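Local coordinates for protein BB0689 (Borrelia burgdorferi, PDB 4D53) that is an outer surface lipoprotein of the Lyme disease spirochaete, a bacterial member of the CAP superfamily whose precise biochemical role is not firmly established, at residues Glu33-Asp36 with Thr37-Lys40; Thr62-Met65 with Gln66-His69; Leu105-Thr108 with Asp109-Lys112; Leu118-Thr121 with Asp122-Ile126. All coordinates share one frame; numbering follows the deposited sequence.

Interaction 1 of 4, residues Glu33-Asp36 with Thr37-Lys40; sequences EIDD and TLEK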
ATOM      1  N   GLU A  33     -12.008  -3.784  -3.735  1.00 25.78           N
ATOM      2  CA  GLU A  33     -12.744  -3.379  -2.506  1.00 24.36           C
ATOM      3  C   GLU A  33     -11.732  -3.196  -1.396  1.00 23.77           C
ATOM      4  O   GLU A  33     -10.807  -3.984  -1.274  1.00 21.88           O
ATOM      5  CB  GLU A  33     -13.705  -4.504  -2.095  1.00 32.27           C
ATOM      6  CG  GLU A  33     -14.856  -4.550  -3.108  1.00 39.42           C
ATOM      7  CD  GLU A  33     -15.913  -5.623  -2.837  1.00 49.06           C
ATOM      8  OE1 GLU A  33     -15.857  -6.336  -1.790  1.00 51.83           O
ATOM      9  OE2 GLU A  33     -16.820  -5.714  -3.700  1.00 58.33           O
ATOM     10  N   ILE A  34     -11.911  -2.166  -0.633  1.00 24.14           N
ATOM     11  CA  ILE A  34     -10.987  -1.910   0.530  1.00 26.82           C
ATOM     12  C   ILE A  34     -11.127  -2.984   1.555  1.00 30.83           C
ATOM     13  O   ILE A  34     -12.273  -3.368   1.873  1.00 24.69           O
ATOM     14  CB  ILE A  34     -11.273  -0.559   1.141  1.00 27.45           C
ATOM     15  CG1 ILE A  34     -11.024   0.532   0.112  1.00 27.45           C
ATOM     16  CG2 ILE A  34     -10.351  -0.328   2.359  1.00 32.96           C
ATOM     17  CD1 ILE A  34     -11.683   1.854   0.453  1.00 29.44           C
ATOM     18  N   ASP A  35     -10.023  -3.531   2.059  1.00 24.40           N
ATOM     19  CA  ASP A  35     -10.075  -4.675   2.963  1.00 27.11           C
ATOM     20  C   ASP A  35      -9.403  -4.319   4.293  1.00 30.23           C
ATOM     21  O   ASP A  35      -8.226  -3.837   4.314  1.00 23.07           O
ATOM     22  CB  ASP A  35      -9.373  -5.853   2.325  1.00 30.87           C
ATOM     23  CG  ASP A  35      -9.380  -7.097   3.216  1.00 36.37           C
ATOM     24  OD1 ASP A  35     -10.364  -7.829   3.141  1.00 35.89           O
ATOM     25  OD2 ASP A  35      -8.400  -7.361   3.967  1.00 32.12           O
ATOM     26  N   ASP A  36     -10.116  -4.530   5.410  1.00 27.77           N
ATOM     27  CA  ASP A  36      -9.572  -4.253   6.734  1.00 30.50           C
ATOM     28  C   ASP A  36      -8.311  -4.973   7.081  1.00 23.34           C
ATOM     29  O   ASP A  36      -7.459  -4.406   7.774  1.00 29.33           O
ATOM     30  CB  ASP A  36     -10.604  -4.619   7.842  1.00 35.35           C
ATOM     31  CG  ASP A  36     -11.827  -3.756   7.806  1.00 43.13           C
ATOM     32  OD1 ASP A  36     -11.744  -2.593   7.391  1.00 48.39           O
ATOM     33  OD2 ASP A  36     -12.900  -4.261   8.210  1.00 48.19           O
ATOM     34  N   THR A  37      -8.175  -6.223   6.740  1.00 26.31           N
ATOM     35  CA  THR A  37      -6.956  -6.921   7.050  1.00 29.18           C
ATOM     36  C   THR A  37      -5.763  -6.311   6.311  1.00 29.29           C
ATOM     37  O   THR A  37      -4.678  -6.190   6.890  1.00 25.17           O
ATOM     38  CB  THR A  37      -7.062  -8.404   6.755  1.00 33.09           C
ATOM     39  OG1 THR A  37      -8.133  -8.929   7.529  1.00 37.00           O
ATOM     40  CG2 THR A  37      -5.884  -9.177   7.122  1.00 32.26           C
ATOM     41  N   LEU A  38      -5.931  -6.021   5.020  1.00 25.27           N
ATOM     42  CA  LEU A  38      -4.821  -5.409   4.239  1.00 23.61           C
ATOM     43  C   LEU A  38      -4.499  -4.051   4.832  1.00 21.14           C
ATOM     44  O   LEU A  38      -3.322  -3.700   4.924  1.00 21.18           O
ATOM     45  CB  LEU A  38      -5.131  -5.288   2.749  1.00 22.21           C
ATOM     46  CG  LEU A  38      -5.250  -6.619   2.012  1.00 23.50           C
ATOM     47  CD1 LEU A  38      -5.475  -6.361   0.518  1.00 23.10           C
ATOM     48  CD2 LEU A  38      -4.050  -7.518   2.193  1.00 24.12           C
ATOM     49  N   GLU A  39      -5.495  -3.267   5.228  1.00 20.31           N
ATOM     50  CA  GLU A  39      -5.216  -1.972   5.826  1.00 21.80           C
ATOM     51  C   GLU A  39      -4.390  -2.104   7.135  1.00 27.15           C
ATOM     52  O   GLU A  39      -3.482  -1.315   7.389  1.00 21.24           O
ATOM     53  CB  GLU A  39      -6.486  -1.177   6.121  1.00 25.74           C
ATOM     54  CG  GLU A  39      -7.079  -0.530   4.868  1.00 26.12           C
ATOM     55  CD  GLU A  39      -8.108   0.511   5.170  1.00 27.42           C
ATOM     56  OE1 GLU A  39      -8.845   0.291   6.135  1.00 27.88           O
ATOM     57  OE2 GLU A  39      -8.276   1.506   4.448  1.00 23.61           O
ATOM     58  N   LYS A  40      -4.709  -3.130   7.923  1.00 26.28           N
ATOM     59  CA  LYS A  40      -4.003  -3.344   9.212  1.00 28.66           C
ATOM     60  C   LYS A  40      -2.545  -3.776   8.949  1.00 22.45           C
ATOM     61  O   LYS A  40      -1.631  -3.239   9.568  1.00 23.55           O
ATOM     62  CB  LYS A  40      -4.713  -4.412  10.046  1.00 31.44           C
ATOM     63  CG  LYS A  40      -4.089  -4.668  11.430  1.00 34.79           C
ATOM     64  CD  LYS A  40      -4.344  -6.036  12.054  1.00 46.01           C
ATOM     65  CE  LYS A  40      -5.811  -6.413  12.059  1.00 51.94           C
ATOM     66  NZ  LYS A  40      -5.956  -7.875  12.381  1.00 63.58           N
TER
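Ile34, at the end of strand 33-34, meets Glu39, five residues on in the first turn of the helix: its CG2 branch lies 3.5 Å from Glu39 OE2, and the two side chains cross obliquely, the methyl resting against the carboxylate end and, more loosely, against CG of the same glutamate. That carboxylate has its polar partner elsewhere, since OE2 is hydrogen-bonded to the hydroxyl of Tyr17. Asp35 comes next and contributes both a side-chain cap and a backbone acceptor. Its CG stands anti to the backbone N (chi1 180°), which swings the carboxylate over the start of the helix, where OD2 accepts from Leu38 N at 3.0 Å with an N-H...O angle of 157°, through the lone pair directed away from OD1. This is a classic N-cap: the strand 33-34 ends, the chain turns, and the side chain of the last non-helical residue takes up an amide that the first turn of helix 36-52 cannot serve from its own carbonyls. The negative charge also sits where the helix dipole would be expected to welcome it, and OD1 is engaged separately in a salt bridge to Arg134, so the buried carboxylate is held through both oxygens. Beside the cap, Asp35 OD2 has Thr37 CB packed 3.3 Å away, and the carbonyl O of Asp35 receives Glu39 N at 2.9 Å. Asp36 follows with O accepting from Lys40 N at 3.0 Å, while its OD1 stays 4.3 Å from Glu39 OE1, two like charges near each other.

Interaction 2 of 4, residues Thr62-Met65 with Gln66-His69; sequences TTPM and QRIH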
ATOM      1  N   THR A  62      10.828 -11.048   6.512  1.00 28.20           N
ATOM      2  CA  THR A  62       9.472 -11.289   6.100  1.00 28.42           C
ATOM      3  C   THR A  62       9.254 -10.854   4.658  1.00 32.24           C
ATOM      4  O   THR A  62      10.053 -10.141   4.063  1.00 33.03           O
ATOM      5  CB  THR A  62       8.451 -10.544   6.992  1.00 29.66           C
ATOM      6  OG1 THR A  62       8.553  -9.106   6.842  1.00 26.59           O
ATOM      7  CG2 THR A  62       8.709 -10.916   8.468  1.00 34.16           C
ATOM      8  N   THR A  63       8.216 -11.390   4.075  1.00 31.08           N
ATOM      9  CA  THR A  63       7.771 -11.030   2.753  1.00 31.92           C
ATOM     10  C   THR A  63       6.323 -10.461   2.846  1.00 27.67           C
ATOM     11  O   THR A  63       5.625 -10.665   3.831  1.00 30.45           O
ATOM     12  CB  THR A  63       7.767 -12.288   1.900  1.00 34.92           C
ATOM     13  OG1 THR A  63       7.441 -11.941   0.584  1.00 50.32           O
ATOM     14  CG2 THR A  63       6.705 -13.178   2.329  1.00 31.29           C
ATOM     15  N   PRO A  64       5.850  -9.741   1.810  1.00 28.01           N
ATOM     16  CA  PRO A  64       4.451  -9.255   1.872  1.00 29.76           C
ATOM     17  C   PRO A  64       3.440 -10.341   2.141  1.00 28.19           C
ATOM     18  O   PRO A  64       2.562 -10.156   3.010  1.00 26.55           O
ATOM     19  CB  PRO A  64       4.237  -8.670   0.481  1.00 31.54           C
ATOM     20  CG  PRO A  64       5.597  -8.243   0.069  1.00 31.99           C
ATOM     21  CD  PRO A  64       6.533  -9.262   0.608  1.00 30.26           C
ATOM     22  N   MET A  65       3.528 -11.461   1.418  1.00 28.22           N
ATOM     23  CA  MET A  65       2.559 -12.603   1.685  1.00 32.84           C
ATOM     24  C   MET A  65       2.583 -13.091   3.125  1.00 31.37           C
ATOM     25  O   MET A  65       1.549 -13.281   3.759  1.00 35.46           O
ATOM     26  CB  MET A  65       2.799 -13.801   0.745  1.00 40.26           C
ATOM     27  CG  MET A  65       1.714 -14.886   0.856  1.00 50.71           C
ATOM     28  SD  MET A  65       0.560 -14.858  -0.539  1.00 70.04           S
ATOM     29  CE  MET A  65       1.647 -15.268  -1.908  1.00 64.09           C
ATOM     30  N   GLN A  66       3.794 -13.249   3.664  1.00 31.58           N
ATOM     31  CA  GLN A  66       3.981 -13.702   5.022  1.00 33.01           C
ATOM     32  C   GLN A  66       3.426 -12.709   6.004  1.00 29.75           C
ATOM     33  O   GLN A  66       2.830 -13.073   6.996  1.00 29.83           O
ATOM     34  CB  GLN A  66       5.482 -13.874   5.169  1.00 40.72           C
ATOM     35  CG  GLN A  66       6.112 -14.417   6.398  1.00 51.45           C
ATOM     36  CD  GLN A  66       7.606 -14.747   6.130  1.00 63.96           C
ATOM     37  OE1 GLN A  66       8.046 -14.966   4.966  1.00 54.94           O
ATOM     38  NE2 GLN A  66       8.390 -14.782   7.216  1.00 68.45           N
ATOM     39  N   ARG A  67       3.595 -11.401   5.741  1.00 26.72           N
ATOM     40  CA  ARG A  67       3.067 -10.407   6.628  1.00 27.39           C
ATOM     41  C   ARG A  67       1.529 -10.453   6.633  1.00 26.70           C
ATOM     42  O   ARG A  67       0.916 -10.235   7.651  1.00 28.93           O
ATOM     43  CB  ARG A  67       3.542  -8.991   6.240  1.00 27.50           C
ATOM     44  CG  ARG A  67       4.984  -8.809   6.628  1.00 26.04           C
ATOM     45  CD  ARG A  67       5.511  -7.407   6.516  1.00 24.88           C
ATOM     46  NE  ARG A  67       5.512  -6.926   5.158  1.00 23.01           N
ATOM     47  CZ  ARG A  67       6.510  -7.117   4.275  1.00 23.80           C
ATOM     48  NH1 ARG A  67       7.595  -7.809   4.561  1.00 25.39           N
ATOM     49  NH2 ARG A  67       6.421  -6.636   3.054  1.00 22.82           N
ATOM     50  N   ILE A  68       0.923 -10.677   5.479  1.00 27.62           N
ATOM     51  CA  ILE A  68      -0.533 -10.781   5.425  1.00 30.50           C
ATOM     52  C   ILE A  68      -0.990 -12.114   6.100  1.00 30.95           C
ATOM     53  O   ILE A  68      -1.977 -12.108   6.841  1.00 35.93           O
ATOM     54  CB  ILE A  68      -1.074 -10.729   3.992  1.00 32.44           C
ATOM     55  CG1 ILE A  68      -0.757  -9.334   3.375  1.00 31.93           C
ATOM     56  CG2 ILE A  68      -2.602 -10.955   4.013  1.00 33.35           C
ATOM     57  CD1 ILE A  68      -0.844  -9.272   1.880  1.00 30.69           C
ATOM     58  N   HIS A  69      -0.258 -13.191   5.861  1.00 34.77           N
ATOM     59  CA  HIS A  69      -0.628 -14.501   6.463  1.00 41.02           C
ATOM     60  C   HIS A  69      -0.547 -14.536   7.963  1.00 43.07           C
ATOM     61  O   HIS A  69      -1.116 -15.406   8.586  1.00 41.11           O
ATOM     62  CB  HIS A  69       0.180 -15.631   5.922  1.00 41.08           C
ATOM     63  CG  HIS A  69      -0.267 -16.079   4.593  1.00 44.23           C
ATOM     64  ND1 HIS A  69       0.433 -16.998   3.846  1.00 47.77           N
ATOM     65  CD2 HIS A  69      -1.318 -15.691   3.838  1.00 45.07           C
ATOM     66  CE1 HIS A  69      -0.187 -17.183   2.697  1.00 48.59           C
ATOM     67  NE2 HIS A  69      -1.247 -16.393   2.665  1.00 45.32           N
TER
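The Arg67 guanidinium lies with one face over the peptide link between Thr63 and Pro64, Thr63 C and Pro64 N each standing 3.3 Å above its plane and displaced toward the rim. At its edge NH1 donates to Thr62 OG1 over 2.8 Å, with the hydroxyl oxygen only 1° out of the guanidinium plane. The bend at chi3 (-64°) folds the arginine back over the residues that precede the helix, and NH2 is held further by Glu80 in a salt bridge and by the carbonyl of His57. The peptide over one face and the bonds at the edge would together limit its rotation.

The second flat group, the His69 ring, has Met65 O over one face, 3.4 Å above the plane. Met65 CG also approaches over the face in a CH-pi contact, 3.8 Å from the ring centroid, while SD stands oblique at 4.5 Å from that centroid; the two side chains run side by side. NE2 of the ring is hydrogen-bonded to Phe75 O of strand 75-84. The main chain is held by Arg67 N to Thr63 O at 2.9 Å and His69 N to Met65 O at 2.8 Å. Such i to i+4 bonding, with proline in the first turn after an N-cap residue, marks the start of a short alpha-helix, here helix 64-69.

Interaction 3 of 4, residues Leu105-Thr108 with Asp109-Lys112; sequences LINT and DTDK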
ATOM      1  N   LEU A 105      -0.429  -1.544  -9.885  1.00 19.60           N
ATOM      2  CA  LEU A 105      -1.585  -0.671  -9.943  1.00 18.90           C
ATOM      3  C   LEU A 105      -2.641  -1.112 -10.942  1.00 23.01           C
ATOM      4  O   LEU A 105      -3.831  -0.894 -10.722  1.00 20.59           O
ATOM      5  CB  LEU A 105      -1.193   0.737 -10.325  1.00 21.86           C
ATOM      6  CG  LEU A 105      -0.422   1.588  -9.348  1.00 22.80           C
ATOM      7  CD1 LEU A 105      -0.011   2.937 -10.000  1.00 24.11           C
ATOM      8  CD2 LEU A 105      -1.323   1.870  -8.140  1.00 25.26           C
ATOM      9  N   ILE A 106      -2.224  -1.706 -12.032  1.00 21.34           N
ATOM     10  CA  ILE A 106      -3.192  -2.108 -13.061  1.00 23.82           C
ATOM     11  C   ILE A 106      -3.407  -3.658 -13.114  1.00 21.33           C
ATOM     12  O   ILE A 106      -3.851  -4.164 -14.147  1.00 22.17           O
ATOM     13  CB  ILE A 106      -2.796  -1.528 -14.474  1.00 24.27           C
ATOM     14  CG1 ILE A 106      -1.511  -2.140 -14.986  1.00 28.66           C
ATOM     15  CG2 ILE A 106      -2.776  -0.031 -14.404  1.00 26.28           C
ATOM     16  CD1 ILE A 106      -1.247  -1.842 -16.483  1.00 32.57           C
ATOM     17  N   ASN A 107      -3.061  -4.367 -12.051  1.00 21.90           N
ATOM     18  CA  ASN A 107      -3.199  -5.821 -11.998  1.00 22.85           C
ATOM     19  C   ASN A 107      -4.686  -6.281 -12.080  1.00 23.28           C
ATOM     20  O   ASN A 107      -5.593  -5.590 -11.630  1.00 22.52           O
ATOM     21  CB  ASN A 107      -2.461  -6.419 -10.845  1.00 24.73           C
ATOM     22  CG  ASN A 107      -3.251  -6.428  -9.573  1.00 27.40           C
ATOM     23  OD1 ASN A 107      -3.273  -5.478  -8.746  1.00 25.87           O
ATOM     24  ND2 ASN A 107      -4.041  -7.479  -9.465  1.00 24.02           N
ATOM     25  N   THR A 108      -4.875  -7.465 -12.655  1.00 26.51           N
ATOM     26  CA  THR A 108      -6.212  -8.115 -12.707  1.00 27.67           C
ATOM     27  C   THR A 108      -6.274  -9.331 -11.855  1.00 27.38           C
ATOM     28  O   THR A 108      -7.262 -10.050 -11.918  1.00 29.72           O
ATOM     29  CB  THR A 108      -6.558  -8.607 -14.152  1.00 26.27           C
ATOM     30  OG1 THR A 108      -5.556  -9.506 -14.628  1.00 29.28           O
ATOM     31  CG2 THR A 108      -6.706  -7.506 -15.002  1.00 29.60           C
ATOM     32  N   ASP A 109      -5.249  -9.592 -11.048  1.00 26.04           N
ATOM     33  CA  ASP A 109      -5.134 -10.778 -10.267  1.00 28.73           C
ATOM     34  C   ASP A 109      -5.805 -10.654  -8.894  1.00 30.38           C
ATOM     35  O   ASP A 109      -5.850 -11.643  -8.197  1.00 37.37           O
ATOM     36  CB  ASP A 109      -3.705 -11.137  -9.893  1.00 36.33           C
ATOM     37  CG  ASP A 109      -2.832 -11.500 -11.015  1.00 44.82           C
ATOM     38  OD1 ASP A 109      -3.343 -11.703 -12.170  1.00 48.97           O
ATOM     39  OD2 ASP A 109      -1.597 -11.540 -10.658  1.00 39.56           O
ATOM     40  N   THR A 110      -6.084  -9.438  -8.420  1.00 26.27           N
ATOM     41  CA  THR A 110      -6.419  -9.225  -6.986  1.00 24.88           C
ATOM     42  C   THR A 110      -7.798  -8.593  -6.985  1.00 23.45           C
ATOM     43  O   THR A 110      -8.152  -7.942  -7.955  1.00 25.36           O
ATOM     44  CB  THR A 110      -5.381  -8.312  -6.246  1.00 23.59           C
ATOM     45  OG1 THR A 110      -5.327  -7.057  -6.942  1.00 23.32           O
ATOM     46  CG2 THR A 110      -4.036  -8.962  -6.143  1.00 27.34           C
ATOM     47  N   ASP A 111      -8.601  -8.772  -5.915  1.00 23.25           N
ATOM     48  CA  ASP A 111      -9.843  -8.080  -5.785  1.00 24.77           C
ATOM     49  C   ASP A 111      -9.966  -7.182  -4.593  1.00 25.32           C
ATOM     50  O   ASP A 111     -10.967  -6.485  -4.441  1.00 22.37           O
ATOM     51  CB  ASP A 111     -11.083  -9.029  -5.872  1.00 31.76           C
ATOM     52  CG  ASP A 111     -11.093 -10.111  -4.830  1.00 33.74           C
ATOM     53  OD1 ASP A 111     -10.148 -10.258  -4.057  1.00 27.30           O
ATOM     54  OD2 ASP A 111     -12.091 -10.857  -4.811  1.00 36.70           O
ATOM     55  N   LYS A 112      -8.952  -7.184  -3.736  1.00 23.12           N
ATOM     56  CA  LYS A 112      -8.954  -6.381  -2.510  1.00 21.21           C
ATOM     57  C   LYS A 112      -7.703  -5.457  -2.499  1.00 21.38           C
ATOM     58  O   LYS A 112      -6.670  -5.847  -2.965  1.00 22.29           O
ATOM     59  CB  LYS A 112      -8.847  -7.300  -1.288  1.00 25.22           C
ATOM     60  CG  LYS A 112      -9.985  -8.334  -1.184  1.00 23.98           C
ATOM     61  CD  LYS A 112     -11.356  -7.731  -1.092  1.00 26.09           C
ATOM     62  CE  LYS A 112     -12.459  -8.814  -1.134  1.00 33.32           C
ATOM     63  NZ  LYS A 112     -13.697  -8.092  -0.811  1.00 34.87           N
TER
HETATM   64  O   HOH W   1      -2.475  -8.913 -13.705  1.00 33.42           O
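Thr108 (phi/psi -111/8°) and Asp109 (-88/-18°) turn the backbone in the loop between helix 99-105 and strand 112-119. Asn107 directs its side chain into this bend and crosses Thr110 at about a right angle; both residues are buried. With CG placed between the backbone N and the carbonyl carbon (chi1 86°), the end of the asparagine faces the Thr110 hydroxyl and the backbone amides of Asp109 and Thr110. Thr110 has its OG1 in the corresponding position (chi1 58°), directed back at the asparagine, and its CB and CG2 border the same side-chain end.

A water links Thr108 N, from which it accepts at 3.0 Å, and, weakly, Asp109 OD1, to which it donates at 3.3 Å. The carboxylate of Asp109 finds its stronger partner in Arg79, a salt bridge through OD2 to strand 75-84. Arg24 reaches the carbonyl oxygens of Leu105 and Asn107, tying the end of the helix and the loop to helix 10-26. The loop then enters the sheet through a classic beta bulge, in which Asp111 and Lys112 both face Gly132 on the neighbouring strand of the hairpin.

Interaction 4 of 4, residues Leu118-Thr121 with Asp122-Ile126; sequences LKTT and DNIDI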
ATOM      1  N   LEU A 118       1.971   6.686   6.485  1.00 17.92           N
ATOM      2  CA  LEU A 118       2.686   7.182   7.714  1.00 18.91           C
ATOM      3  C   LEU A 118       3.268   8.535   7.499  1.00 21.49           C
ATOM      4  O   LEU A 118       4.050   8.793   6.567  1.00 19.09           O
ATOM      5  CB  LEU A 118       3.746   6.165   8.145  1.00 20.21           C
ATOM      6  CG  LEU A 118       4.624   6.701   9.283  1.00 20.08           C
ATOM      7  CD1 LEU A 118       3.799   6.742  10.569  1.00 21.27           C
ATOM      8  CD2 LEU A 118       5.777   5.751   9.419  1.00 24.07           C
ATOM      9  N   LYS A 119       2.771   9.537   8.265  1.00 18.99           N
ATOM     10  CA  LYS A 119       3.283  10.883   8.155  1.00 22.26           C
ATOM     11  C   LYS A 119       3.513  11.352   9.582  1.00 25.38           C
ATOM     12  O   LYS A 119       2.637  11.156  10.471  1.00 24.96           O
ATOM     13  CB  LYS A 119       2.290  11.675   7.392  1.00 27.81           C
ATOM     14  CG  LYS A 119       2.731  12.966   6.852  1.00 38.59           C
ATOM     15  CD  LYS A 119       1.617  13.582   6.041  1.00 44.20           C
ATOM     16  CE  LYS A 119       2.045  15.023   5.824  1.00 52.77           C
ATOM     17  NZ  LYS A 119       1.087  15.837   5.043  1.00 57.17           N
ATOM     18  N   THR A 120       4.730  11.764   9.877  1.00 21.98           N
ATOM     19  CA  THR A 120       5.108  12.013  11.261  1.00 23.75           C
ATOM     20  C   THR A 120       5.544  13.433  11.421  1.00 23.97           C
ATOM     21  O   THR A 120       5.767  14.140  10.458  1.00 23.02           O
ATOM     22  CB  THR A 120       6.264  11.199  11.745  1.00 22.50           C
ATOM     23  OG1 THR A 120       7.449  11.636  11.037  1.00 24.27           O
ATOM     24  CG2 THR A 120       5.948   9.760  11.659  1.00 22.94           C
ATOM     25  N   THR A 121       5.716  13.811  12.681  1.00 30.31           N
ATOM     26  CA  THR A 121       6.116  15.169  13.012  1.00 33.12           C
ATOM     27  C   THR A 121       7.538  15.417  12.686  1.00 38.87           C
ATOM     28  O   THR A 121       7.895  16.566  12.534  1.00 37.27           O
ATOM     29  CB  THR A 121       5.811  15.518  14.508  1.00 32.28           C
ATOM     30  OG1 THR A 121       6.300  14.512  15.400  1.00 32.99           O
ATOM     31  CG2 THR A 121       4.317  15.545  14.682  1.00 36.43           C
ATOM     32  N   ASP A 122       8.333  14.353  12.547  1.00 35.24           N
ATOM     33  CA  ASP A 122       9.752  14.470  12.123  1.00 36.64           C
ATOM     34  C   ASP A 122       9.936  14.159  10.627  1.00 36.10           C
ATOM     35  O   ASP A 122      10.981  13.696  10.218  1.00 33.18           O
ATOM     36  CB  ASP A 122      10.713  13.641  13.049  1.00 37.64           C
ATOM     37  CG  ASP A 122      10.378  12.171  13.105  1.00 38.51           C
ATOM     38  OD1 ASP A 122       9.291  11.712  12.645  1.00 37.38           O
ATOM     39  OD2 ASP A 122      11.209  11.407  13.633  1.00 42.80           O
ATOM     40  N   ASN A 123       8.907  14.408   9.803  1.00 35.66           N
ATOM     41  CA  ASN A 123       9.073  14.409   8.356  1.00 33.96           C
ATOM     42  C   ASN A 123       9.230  13.039   7.726  1.00 28.43           C
ATOM     43  O   ASN A 123       9.751  12.967   6.672  1.00 33.72           O
ATOM     44  CB  ASN A 123      10.294  15.214   7.933  1.00 46.29           C
ATOM     45  CG  ASN A 123      10.120  16.680   8.163  1.00 62.70           C
ATOM     46  OD1 ASN A 123       9.308  17.111   8.989  1.00 70.43           O
ATOM     47  ND2 ASN A 123      10.882  17.468   7.425  1.00 73.20           N
ATOM     48  N   ILE A 124       8.812  11.979   8.380  1.00 23.45           N
ATOM     49  CA  ILE A 124       8.630  10.720   7.716  1.00 20.76           C
ATOM     50  C   ILE A 124       7.336  10.751   6.923  1.00 20.90           C
ATOM     51  O   ILE A 124       6.309  11.355   7.358  1.00 18.13           O
ATOM     52  CB  ILE A 124       8.674   9.599   8.716  1.00 22.94           C
ATOM     53  CG1 ILE A 124      10.063   9.564   9.325  1.00 27.83           C
ATOM     54  CG2 ILE A 124       8.314   8.287   8.085  1.00 24.27           C
ATOM     55  CD1 ILE A 124      10.125   8.708  10.573  1.00 28.28           C
ATOM     56  N   ASP A 125       7.402  10.242   5.677  1.00 18.14           N
ATOM     57  CA  ASP A 125       6.224  10.197   4.781  1.00 17.54           C
ATOM     58  C   ASP A 125       6.282   8.945   3.943  1.00 19.07           C
ATOM     59  O   ASP A 125       7.002   8.937   2.875  1.00 20.43           O
ATOM     60  CB  ASP A 125       6.202  11.413   3.896  1.00 21.50           C
ATOM     61  CG  ASP A 125       4.935  11.521   3.018  1.00 22.82           C
ATOM     62  OD1 ASP A 125       4.080  10.582   2.910  1.00 25.15           O
ATOM     63  OD2 ASP A 125       4.750  12.592   2.364  1.00 26.95           O
ATOM     64  N   ILE A 126       5.526   7.925   4.334  1.00 18.37           N
ATOM     65  CA  ILE A 126       5.645   6.605   3.719  1.00 17.48           C
ATOM     66  C   ILE A 126       4.277   6.105   3.318  1.00 18.97           C
ATOM     67  O   ILE A 126       3.348   6.086   4.167  1.00 19.03           O
ATOM     68  CB  ILE A 126       6.290   5.598   4.655  1.00 16.47           C
ATOM     69  CG1 ILE A 126       7.774   6.014   4.946  1.00 18.04           C
ATOM     70  CG2 ILE A 126       6.278   4.195   4.073  1.00 18.96           C
ATOM     71  CD1 ILE A 126       8.467   5.128   5.965  1.00 20.94           C
TER
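Thr120 OG1 is gripped from two directions at the end of the hairpin: it accepts from Ile124 N at 3.0 Å, with an N-H...O angle of 152°, and donates to Asp122 OD1. The latter separation is modelled as very short, so its exact length is doubtful. Placing OG1 between the backbone N and the carbonyl carbon (chi1 68°) turns the hydroxyl inward across the turn, and the acid of Asp122 bends back to meet it; a weak further bond reaches OD1 from Gly4 N. The backbone closes the same loop. Asn123 N donates to Thr120 O at 3.2 Å, completing a type I turn from Thr120 to Asn123, though from well above the carbonyl plane, while Thr120 N donates to Ile124 O at 3.0 Å. Asn123 takes up positive phi (74°), which brings the chain round into the returning strand.

Next to the turn Lys119 and Asp125 are a non-hydrogen-bonded pair; further along, Leu118 and Ile126 form the antiparallel hydrogen-bonded one, with Leu118 N to Ile126 O and Ile126 N to Leu118 O both at 2.8 Å. Leu118 CD2 touches Ile124 CG2 at 3.8 Å, their side chains meeting at a slant.

This is the tip of the hairpin of strands 112-119 and 125-134: Leu118 and Ile126 pack on Ala46 and Leu49 of helix 36-52, while the N-terminal segment runs alongside, its His5 and Ile7 hydrogen-bonded through the backbone to Thr121 and Lys119.

Overall arrangement
All four contacts are local, yet they sit at different junctions of one CAP-type fold. Interactions 1 and 2 both concern helix starts: in the first an acid caps a backbone amide, in the second an arginine lies with one face over the preceding peptide, and the two helices meet where Leu38 CD2 packs 3.7 Å from Ile68 CD1. Interaction 1 also touches interaction 3, through the salt bridge of Glu33 with Lys112. Interactions 3 and 4 lie at the entrance and the turn of the same hairpin, their centres about 28 Å apart across the molecule. Interaction 2 is a surface contact; the other three are partly buried, combining sheltered polar or apolar groups with exposed ones.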